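Local atomic coordinates of enoyl-CoA hydratase subunit II (Geobacillus kaustophilus, PDB entry 2EJ5), a protein that probably catalyses the hydration of enoyl-CoA thioesters as a member of the enoyl-CoA hydratase/isomerase family, with a likely role in phenylacetic acid breakdown. Residues E94-A99 and M199-I204. Numbering follows the deposited sequence.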
ATOM      1  N   GLU A  94      -8.869  15.116  14.635  1.00 20.52           N
ATOM      2  CA  GLU A  94      -9.885  14.962  13.587  1.00 21.98           C
ATOM      3  C   GLU A  94     -10.153  16.265  12.816  1.00 21.97           C
ATOM      4  O   GLU A  94     -11.305  16.547  12.448  1.00 25.18           O
ATOM      5  CB  GLU A  94     -11.240  14.583  14.183  1.00 22.21           C
ATOM      6  CG  GLU A  94     -11.327  13.551  15.290  1.00 28.14           C
ATOM      7  CD  GLU A  94     -11.304  12.170  14.753  1.00 28.66           C
ATOM      8  OE1 GLU A  94     -10.609  12.059  13.742  1.00 34.10           O
ATOM      9  OE2 GLU A  94     -11.929  11.211  15.292  1.00 22.14           O
ATOM     10  N   LYS A  95      -9.163  17.129  12.697  1.00 20.83           N
ATOM     11  CA  LYS A  95      -9.274  18.287  11.820  1.00 19.57           C
ATOM     12  C   LYS A  95      -8.188  18.019  10.797  1.00 18.17           C
ATOM     13  O   LYS A  95      -7.220  17.320  11.133  1.00 17.51           O
ATOM     14  CB  LYS A  95      -8.940  19.583  12.569  1.00 20.21           C
ATOM     15  CG  LYS A  95      -9.755  19.839  13.888  1.00 21.76           C
ATOM     16  CD  LYS A  95     -10.903  20.732  13.669  1.00 24.27           C
ATOM     17  CE  LYS A  95     -11.772  20.922  14.931  1.00 22.74           C
ATOM     18  NZ  LYS A  95     -11.264  22.094  15.703  1.00 20.95           N
ATOM     19  N   PRO A  96      -8.321  18.585   9.575  1.00 17.36           N
ATOM     20  CA  PRO A  96      -7.255  18.359   8.624  1.00 16.69           C
ATOM     21  C   PRO A  96      -5.988  19.090   9.016  1.00 17.15           C
ATOM     22  O   PRO A  96      -6.037  20.212   9.565  1.00 17.35           O
ATOM     23  CB  PRO A  96      -7.837  18.871   7.272  1.00 16.35           C
ATOM     24  CG  PRO A  96      -8.823  19.949   7.650  1.00 16.95           C
ATOM     25  CD  PRO A  96      -9.410  19.431   9.013  1.00 16.85           C
ATOM     26  N   VAL A  97      -4.860  18.464   8.740  1.00 16.11           N
ATOM     27  CA  VAL A  97      -3.560  18.998   9.126  1.00 17.21           C
ATOM     28  C   VAL A  97      -2.661  18.981   7.919  1.00 17.03           C
ATOM     29  O   VAL A  97      -2.393  17.911   7.312  1.00 17.10           O
ATOM     30  CB  VAL A  97      -2.898  18.181  10.279  1.00 17.93           C
ATOM     31  CG1 VAL A  97      -1.597  18.805  10.705  1.00 18.31           C
ATOM     32  CG2 VAL A  97      -3.856  18.049  11.475  1.00 18.88           C
ATOM     33  N   VAL A  98      -2.206  20.174   7.548  1.00 14.90           N
ATOM     34  CA  VAL A  98      -1.299  20.318   6.460  1.00 14.33           C
ATOM     35  C   VAL A  98       0.107  20.538   6.976  1.00 15.17           C
ATOM     36  O   VAL A  98       0.342  21.458   7.767  1.00 16.60           O
ATOM     37  CB  VAL A  98      -1.697  21.595   5.604  1.00 13.72           C
ATOM     38  CG1 VAL A  98      -0.794  21.699   4.400  1.00 12.92           C
ATOM     39  CG2 VAL A  98      -3.181  21.545   5.226  1.00 13.74           C
ATOM     40  N   ALA A  99       1.047  19.717   6.535  1.00 15.23           N
ATOM     41  CA  ALA A  99       2.484  19.991   6.733  1.00 15.25           C
ATOM     42  C   ALA A  99       2.926  20.899   5.589  1.00 14.84           C
ATOM     43  O   ALA A  99       2.925  20.480   4.438  1.00 15.27           O
ATOM     44  CB  ALA A  99       3.281  18.716   6.726  1.00 12.65           C
ATOM     45  N   MET A 199     -14.349  23.641   4.151  1.00 18.38           N
ATOM     46  CA  MET A 199     -15.033  22.392   3.822  1.00 18.03           C
ATOM     47  C   MET A 199     -15.783  21.865   5.049  1.00 17.56           C
ATOM     48  O   MET A 199     -15.630  22.436   6.153  1.00 18.86           O
ATOM     49  CB  MET A 199     -13.977  21.358   3.336  1.00 18.28           C
ATOM     50  CG  MET A 199     -13.195  21.795   2.114  1.00 19.33           C
ATOM     51  SD  MET A 199     -12.405  20.379   1.312  1.00 19.41           S
ATOM     52  CE  MET A 199     -13.842  19.634   0.507  1.00 24.67           C
ATOM     53  N   PRO A 200     -16.615  20.813   4.880  1.00 16.85           N
ATOM     54  CA  PRO A 200     -17.369  20.227   6.016  1.00 16.59           C
ATOM     55  C   PRO A 200     -16.444  19.515   6.998  1.00 16.52           C
ATOM     56  O   PRO A 200     -16.204  18.311   6.897  1.00 15.93           O
ATOM     57  CB  PRO A 200     -18.293  19.205   5.347  1.00 15.15           C
ATOM     58  CG  PRO A 200     -18.359  19.631   3.922  1.00 15.88           C
ATOM     59  CD  PRO A 200     -16.954  20.121   3.624  1.00 16.29           C
ATOM     60  N   THR A 201     -15.913  20.288   7.924  1.00 16.42           N
ATOM     61  CA  THR A 201     -14.918  19.831   8.866  1.00 17.26           C
ATOM     62  C   THR A 201     -15.312  18.542   9.631  1.00 17.02           C
ATOM     63  O   THR A 201     -14.451  17.694   9.890  1.00 15.58           O
ATOM     64  CB  THR A 201     -14.660  20.987   9.859  1.00 18.21           C
ATOM     65  OG1 THR A 201     -14.557  22.198   9.095  1.00 17.28           O
ATOM     66  CG2 THR A 201     -13.384  20.745  10.632  1.00 17.05           C
ATOM     67  N   LYS A 202     -16.590  18.393   9.980  1.00 17.14           N
ATOM     68  CA  LYS A 202     -17.024  17.186  10.733  1.00 18.53           C
ATOM     69  C   LYS A 202     -16.945  15.936   9.858  1.00 17.68           C
ATOM     70  O   LYS A 202     -16.614  14.860  10.334  1.00 18.19           O
ATOM     71  CB  LYS A 202     -18.453  17.307  11.261  1.00 20.24           C
ATOM     72  CG  LYS A 202     -18.623  18.308  12.456  1.00 24.56           C
ATOM     73  CD  LYS A 202     -17.866  17.890  13.733  1.00 29.02           C
ATOM     74  CE  LYS A 202     -18.306  18.703  14.964  1.00 29.46           C
ATOM     75  NZ  LYS A 202     -18.926  19.971  14.588  1.00 34.57           N
ATOM     76  N   ALA A 203     -17.293  16.067   8.583  1.00 17.43           N
ATOM     77  CA  ALA A 203     -17.117  14.941   7.638  1.00 16.49           C
ATOM     78  C   ALA A 203     -15.648  14.627   7.462  1.00 14.93           C
ATOM     79  O   ALA A 203     -15.293  13.458   7.364  1.00 15.52           O
ATOM     80  CB  ALA A 203     -17.765  15.226   6.303  1.00 16.83           C
ATOM     81  N   ILE A 204     -14.804  15.651   7.441  1.00 13.69           N
ATOM     82  CA  ILE A 204     -13.338  15.428   7.304  1.00 13.24           C
ATOM     83  C   ILE A 204     -12.798  14.682   8.540  1.00 14.54           C
ATOM     84  O   ILE A 204     -11.976  13.787   8.419  1.00 14.46           O
ATOM     85  CB  ILE A 204     -12.555  16.744   7.085  1.00 13.00           C
ATOM     86  CG1 ILE A 204     -12.923  17.351   5.699  1.00 10.53           C
ATOM     87  CG2 ILE A 204     -11.013  16.506   7.176  1.00 12.09           C
ATOM     88  CD1 ILE A 204     -12.375  18.776   5.526  1.00 12.31           C
TER
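The methyl CG2 of I204 lies over one face of the P96 ring, 3.8 Å from CD and 4.0 Å from CB of P96, the two side chains meeting at about a right angle. That methyl stands anti to the backbone N of I204 (chi1 -67° for CG1), on a CB directed at the proline. One helical turn earlier, CG2 of T201 rests 3.9 Å from CD of K95, which a bend at chi2 (-97°) sets there. No hydrogen bond joins the two segments; the contact is apolar and mostly buried. The polar ends turn to other partners. NZ of K95 donates to the carbonyls of A42, D45 and V48, while OG1 of T201 is hydrogen-bonded to NE of R49. The carboxylate of E94 makes salt bridges to R209 and R212, further along helix 201-216, and K208 NZ binds O of K95. P200 is the N-cap of this helix, whose first turn is closed by I204 N to P200 O, 3.1 Å. On I204 and M199 packs I132 of a second subunit. The contact joins the start of helix 201-216, in the C-terminal helical region, to the loop entering central strand 97-101 of the crotonase fold, beside a subunit interface.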